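Local coordinates for sensor protein (PDB 3LIC) that is a putative membrane-bound histidine kinase whose extracellular PDC-fold domain probably senses a signal for a two-component regulatory system, at residues S21-A32 against L167-I178. Residues are numbered along the deposited sequence; the frame is centred on the assembly and turned at random.
Sequences SASRLQFLLEHA and LALDRLPEQLGI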
loop_
_atom_site.group_PDB
_atom_site.type_symbol
_atom_site.label_atom_id
_atom_site.label_comp_id
_atom_site.label_asym_id
_atom_site.label_seq_id
_atom_site.Cartn_x
_atom_site.Cartn_y
_atom_site.Cartn_z
ATOM N N SER A 21 3.990 -12.378 -8.624
ATOM C CA SER A 21 3.195 -11.423 -7.884
ATOM C C SER A 21 4.004 -10.442 -7.027
ATOM O O SER A 21 3.599 -9.282 -6.888
ATOM C CB SER A 21 2.229 -12.156 -6.995
ATOM O OG SER A 21 1.152 -12.501 -7.809
ATOM N N ALA A 22 5.109 -10.898 -6.439
ATOM C CA ALA A 22 5.990 -9.979 -5.700
ATOM C C ALA A 22 6.548 -8.980 -6.713
ATOM O O ALA A 22 6.838 -7.838 -6.433
ATOM C CB ALA A 22 7.184 -10.775 -4.992
ATOM N N SER A 23 6.752 -9.466 -7.905
ATOM C CA SER A 23 7.269 -8.683 -8.978
ATOM C C SER A 23 6.325 -7.567 -9.436
ATOM O O SER A 23 6.743 -6.424 -9.625
ATOM C CB SER A 23 7.467 -9.631 -10.166
ATOM O OG SER A 23 8.636 -9.330 -10.809
ATOM N N ARG A 24 5.099 -7.929 -9.741
ATOM C CA ARG A 24 4.039 -6.976 -10.064
ATOM C C ARG A 24 3.968 -5.912 -8.982
ATOM O O ARG A 24 3.883 -4.720 -9.248
ATOM C CB ARG A 24 2.683 -7.697 -10.130
ATOM C CG ARG A 24 2.711 -8.953 -11.038
ATOM C CD ARG A 24 1.345 -9.418 -11.582
ATOM N NE ARG A 24 1.634 -10.375 -12.638
ATOM C CZ ARG A 24 1.504 -11.696 -12.552
ATOM N NH1 ARG A 24 0.987 -12.263 -11.474
ATOM N NH2 ARG A 24 1.869 -12.439 -13.586
ATOM N N LEU A 25 3.983 -6.368 -7.731
ATOM C CA LEU A 25 3.813 -5.469 -6.626
ATOM C C LEU A 25 5.033 -4.548 -6.598
ATOM O O LEU A 25 4.874 -3.374 -6.398
ATOM C CB LEU A 25 3.596 -6.197 -5.276
ATOM C CG LEU A 25 3.643 -5.315 -4.006
ATOM C CD1 LEU A 25 2.545 -4.313 -3.895
ATOM C CD2 LEU A 25 3.677 -6.190 -2.752
ATOM N N GLN A 26 6.243 -5.067 -6.832
ATOM C CA GLN A 26 7.424 -4.204 -6.884
ATOM C C GLN A 26 7.341 -3.047 -7.895
ATOM O O GLN A 26 7.643 -1.891 -7.569
ATOM C CB GLN A 26 8.675 -5.040 -7.227
ATOM C CG GLN A 26 10.020 -4.258 -7.094
ATOM C CD GLN A 26 11.168 -4.983 -7.789
ATOM O OE1 GLN A 26 11.076 -6.173 -8.111
ATOM N NE2 GLN A 26 12.247 -4.258 -8.048
ATOM N N PHE A 27 6.967 -3.373 -9.140
ATOM C CA PHE A 27 6.853 -2.355 -10.143
ATOM C C PHE A 27 5.713 -1.329 -9.805
ATOM O O PHE A 27 5.871 -0.154 -10.050
ATOM C CB PHE A 27 6.798 -2.990 -11.560
ATOM C CG PHE A 27 8.141 -3.568 -11.981
ATOM C CD1 PHE A 27 9.212 -2.720 -12.317
ATOM C CD2 PHE A 27 8.341 -4.935 -12.043
ATOM C CE1 PHE A 27 10.452 -3.241 -12.671
ATOM C CE2 PHE A 27 9.569 -5.453 -12.383
ATOM C CZ PHE A 27 10.633 -4.598 -12.687
ATOM N N LEU A 28 4.622 -1.777 -9.176
ATOM C CA LEU A 28 3.536 -0.921 -8.773
ATOM C C LEU A 28 4.006 0.083 -7.722
ATOM O O LEU A 28 3.696 1.270 -7.814
ATOM C CB LEU A 28 2.420 -1.776 -8.180
ATOM C CG LEU A 28 1.212 -1.004 -7.592
ATOM C CD1 LEU A 28 0.580 -0.074 -8.656
ATOM C CD2 LEU A 28 0.171 -1.938 -7.041
ATOM N N LEU A 29 4.778 -0.387 -6.735
ATOM C CA LEU A 29 5.175 0.449 -5.597
ATOM C C LEU A 29 6.288 1.388 -6.032
ATOM O O LEU A 29 6.322 2.559 -5.657
ATOM C CB LEU A 29 5.635 -0.457 -4.420
ATOM C CG LEU A 29 4.590 -1.390 -3.745
ATOM C CD1 LEU A 29 5.262 -2.299 -2.685
ATOM C CD2 LEU A 29 3.472 -0.601 -3.083
ATOM N N GLU A 30 7.165 0.913 -6.919
ATOM C CA GLU A 30 8.196 1.790 -7.418
ATOM C C GLU A 30 7.602 2.860 -8.349
ATOM O O GLU A 30 8.108 3.992 -8.361
ATOM C CB GLU A 30 9.332 1.024 -8.111
ATOM C CG GLU A 30 10.024 0.063 -7.132
ATOM C CD GLU A 30 11.119 -0.773 -7.804
ATOM O OE1 GLU A 30 11.166 -0.777 -9.048
ATOM O OE2 GLU A 30 11.918 -1.436 -7.085
ATOM N N HIS A 31 6.587 2.503 -9.156
ATOM C CA HIS A 31 5.912 3.504 -9.996
ATOM C C HIS A 31 5.299 4.639 -9.112
ATOM O O HIS A 31 5.428 5.815 -9.388
ATOM C CB HIS A 31 4.838 2.816 -10.860
ATOM C CG HIS A 31 4.106 3.756 -11.757
ATOM N ND1 HIS A 31 2.806 3.534 -12.185
ATOM C CD2 HIS A 31 4.475 4.946 -12.273
ATOM C CE1 HIS A 31 2.408 4.542 -12.940
ATOM N NE2 HIS A 31 3.413 5.408 -13.019
ATOM N N ALA A 32 4.643 4.264 -8.028
ATOM C CA ALA A 32 4.013 5.229 -7.106
ATOM C C ALA A 32 5.083 6.108 -6.422
ATOM O O ALA A 32 4.925 7.318 -6.307
ATOM C CB ALA A 32 3.199 4.469 -6.039
ATOM N N LEU A 167 -2.808 4.062 -2.884
ATOM C CA LEU A 167 -3.108 2.840 -3.593
ATOM C C LEU A 167 -4.249 2.135 -2.851
ATOM O O LEU A 167 -4.108 1.812 -1.678
ATOM C CB LEU A 167 -1.878 1.926 -3.626
ATOM C CG LEU A 167 -0.621 2.440 -4.338
ATOM C CD1 LEU A 167 0.390 1.257 -4.262
ATOM C CD2 LEU A 167 -0.896 2.808 -5.818
ATOM N N ALA A 168 -5.372 1.890 -3.531
ATOM C CA ALA A 168 -6.538 1.284 -2.871
ATOM C C ALA A 168 -6.247 -0.200 -2.615
ATOM O O ALA A 168 -5.852 -0.922 -3.559
ATOM C CB ALA A 168 -7.778 1.435 -3.769
ATOM N N LEU A 169 -6.426 -0.692 -1.389
ATOM C CA LEU A 169 -6.084 -2.098 -1.181
ATOM C C LEU A 169 -6.953 -3.033 -1.947
ATOM O O LEU A 169 -6.471 -4.104 -2.343
ATOM C CB LEU A 169 -6.171 -2.527 0.290
ATOM C CG LEU A 169 -5.395 -1.723 1.318
ATOM C CD1 LEU A 169 -5.448 -2.524 2.616
ATOM C CD2 LEU A 169 -3.995 -1.437 0.976
ATOM N N ASP A 170 -8.238 -2.714 -2.103
ATOM C CA ASP A 170 -9.123 -3.630 -2.876
ATOM C C ASP A 170 -8.578 -3.967 -4.259
ATOM O O ASP A 170 -8.915 -5.002 -4.840
ATOM C CB ASP A 170 -10.570 -3.087 -3.012
ATOM C CG ASP A 170 -11.359 -3.204 -1.679
ATOM O OD1 ASP A 170 -10.900 -3.926 -0.729
ATOM O OD2 ASP A 170 -12.438 -2.570 -1.567
ATOM N N ARG A 171 -7.724 -3.114 -4.793
ATOM C CA ARG A 171 -7.199 -3.394 -6.139
ATOM C C ARG A 171 -5.964 -4.279 -6.220
ATOM O O ARG A 171 -5.604 -4.732 -7.308
ATOM C CB ARG A 171 -6.931 -2.093 -6.871
ATOM C CG ARG A 171 -8.199 -1.359 -7.152
ATOM C CD ARG A 171 -7.951 -0.129 -8.003
ATOM N NE ARG A 171 -7.453 -0.597 -9.295
ATOM C CZ ARG A 171 -6.989 0.223 -10.246
ATOM N NH1 ARG A 171 -6.969 1.545 -10.031
ATOM N NH2 ARG A 171 -6.559 -0.274 -11.395
ATOM N N LEU A 172 -5.247 -4.454 -5.109
ATOM C CA LEU A 172 -3.971 -5.173 -5.170
ATOM C C LEU A 172 -4.073 -6.541 -5.799
ATOM O O LEU A 172 -3.191 -6.904 -6.561
ATOM C CB LEU A 172 -3.325 -5.324 -3.787
ATOM C CG LEU A 172 -2.849 -4.029 -3.161
ATOM C CD1 LEU A 172 -2.331 -4.297 -1.738
ATOM C CD2 LEU A 172 -1.751 -3.404 -4.091
ATOM N N PRO A 173 -5.105 -7.343 -5.480
ATOM C CA PRO A 173 -5.180 -8.706 -6.065
ATOM C C PRO A 173 -5.197 -8.740 -7.574
ATOM O O PRO A 173 -4.472 -9.509 -8.221
ATOM C CB PRO A 173 -6.541 -9.210 -5.547
ATOM C CG PRO A 173 -6.762 -8.400 -4.186
ATOM C CD PRO A 173 -6.299 -7.041 -4.643
ATOM N N GLU A 174 -6.049 -7.908 -8.169
ATOM C CA GLU A 174 -5.999 -7.760 -9.598
ATOM C C GLU A 174 -4.660 -7.184 -10.114
ATOM O O GLU A 174 -4.138 -7.631 -11.149
ATOM C CB GLU A 174 -7.130 -6.863 -10.054
ATOM C CG GLU A 174 -6.862 -6.452 -11.492
ATOM C CD GLU A 174 -8.013 -5.680 -12.088
ATOM O OE1 GLU A 174 -8.716 -4.969 -11.309
ATOM O OE2 GLU A 174 -8.195 -5.777 -13.339
ATOM N N GLN A 175 -4.102 -6.164 -9.442
ATOM C CA GLN A 175 -2.882 -5.600 -9.952
ATOM C C GLN A 175 -1.751 -6.645 -9.857
ATOM O O GLN A 175 -0.820 -6.641 -10.674
ATOM C CB GLN A 175 -2.537 -4.312 -9.175
ATOM C CG GLN A 175 -3.317 -3.139 -9.671
ATOM C CD GLN A 175 -3.332 -2.029 -8.677
ATOM O OE1 GLN A 175 -3.371 -2.277 -7.465
ATOM N NE2 GLN A 175 -3.299 -0.780 -9.173
ATOM N N LEU A 176 -1.854 -7.545 -8.866
ATOM C CA LEU A 176 -0.867 -8.609 -8.597
ATOM C C LEU A 176 -1.181 -9.917 -9.323
ATOM O O LEU A 176 -0.270 -10.726 -9.524
ATOM C CB LEU A 176 -0.752 -8.898 -7.101
ATOM C CG LEU A 176 0.324 -8.043 -6.381
ATOM C CD1 LEU A 176 0.324 -6.527 -6.830
ATOM C CD2 LEU A 176 0.204 -8.244 -4.848
ATOM N N GLY A 177 -2.439 -10.109 -9.729
ATOM C CA GLY A 177 -2.803 -11.229 -10.598
ATOM C C GLY A 177 -3.051 -12.494 -9.776
ATOM O O GLY A 177 -2.653 -13.553 -10.182
ATOM N N ILE A 178 -3.677 -12.343 -8.607
ATOM C CA ILE A 178 -3.899 -13.360 -7.618
ATOM C C ILE A 178 -5.326 -13.119 -7.079
ATOM O O ILE A 178 -5.760 -11.946 -6.812
ATOM C CB ILE A 178 -2.893 -13.234 -6.404
ATOM C CG1 ILE A 178 -1.437 -13.205 -6.857
ATOM C CG2 ILE A 178 -2.947 -14.437 -5.529
ATOM C CD1 ILE A 178 -0.955 -14.517 -7.618
#
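Leu176 lies against the backbone of helix 21-32, its CD1 3.6 Å from CB of Leu25 and its CG close to the carbonyl oxygen of Ser21. A branched aliphatic side chain suits this place because both methyls can close on Leu25 CB while CG sits by that carbonyl. Cut back to alanine, this side chain is likely to leave a gap against Leu25 CB and the Ser21 carbonyl. The carbonyl of Leu176 is approached by two donors. In one of two modelled conformers, Arg24 NH1 donates to Leu176 O at 2.8 Å, nearly straight at 165°, with the oxygen at the guanidinium edge; the other conformer need not keep this bond. Arginine's long chain, extended from CG to NE, gives NH1 the reach. Ser21 OG, short enough to work close to the backbone, also donates to this oxygen, though its modelled position is less sure. Farther along, Leu28 has CG anti to its backbone N (chi1 176°), which sends the branch toward the short helix, where CD2 meets CD2 of Leu172 at 3.8 Å, the side chains crossing at about a right angle. The same methyl rests on the amide of Gln175; glutamine suits because its NE2 can meanwhile hydrogen-bond Asp71 OD1. Leu167 comes tip to tip with Leu28, while its CD1 also reaches Leu29 CD2 at 3.8 Å.

A Schellman motif ends helix 172-176, with Ile178 N returning to Pro173 O; Gly177 suits the turn because glycine readily adopts positive phi. The short helix crosses helix 21-32 at 108°, with the axes 9.2 Å apart. It follows strand 161-168 of one sheet and leads to strand 183-186 of the other, where Leu183 touches Leu176 and Val185 touches Leu25. The contact thus joins the link between the two sheets to the long helix 2-46, with Trp132 of strand 131-137 packing on Leu29, Ala32 and Leu167.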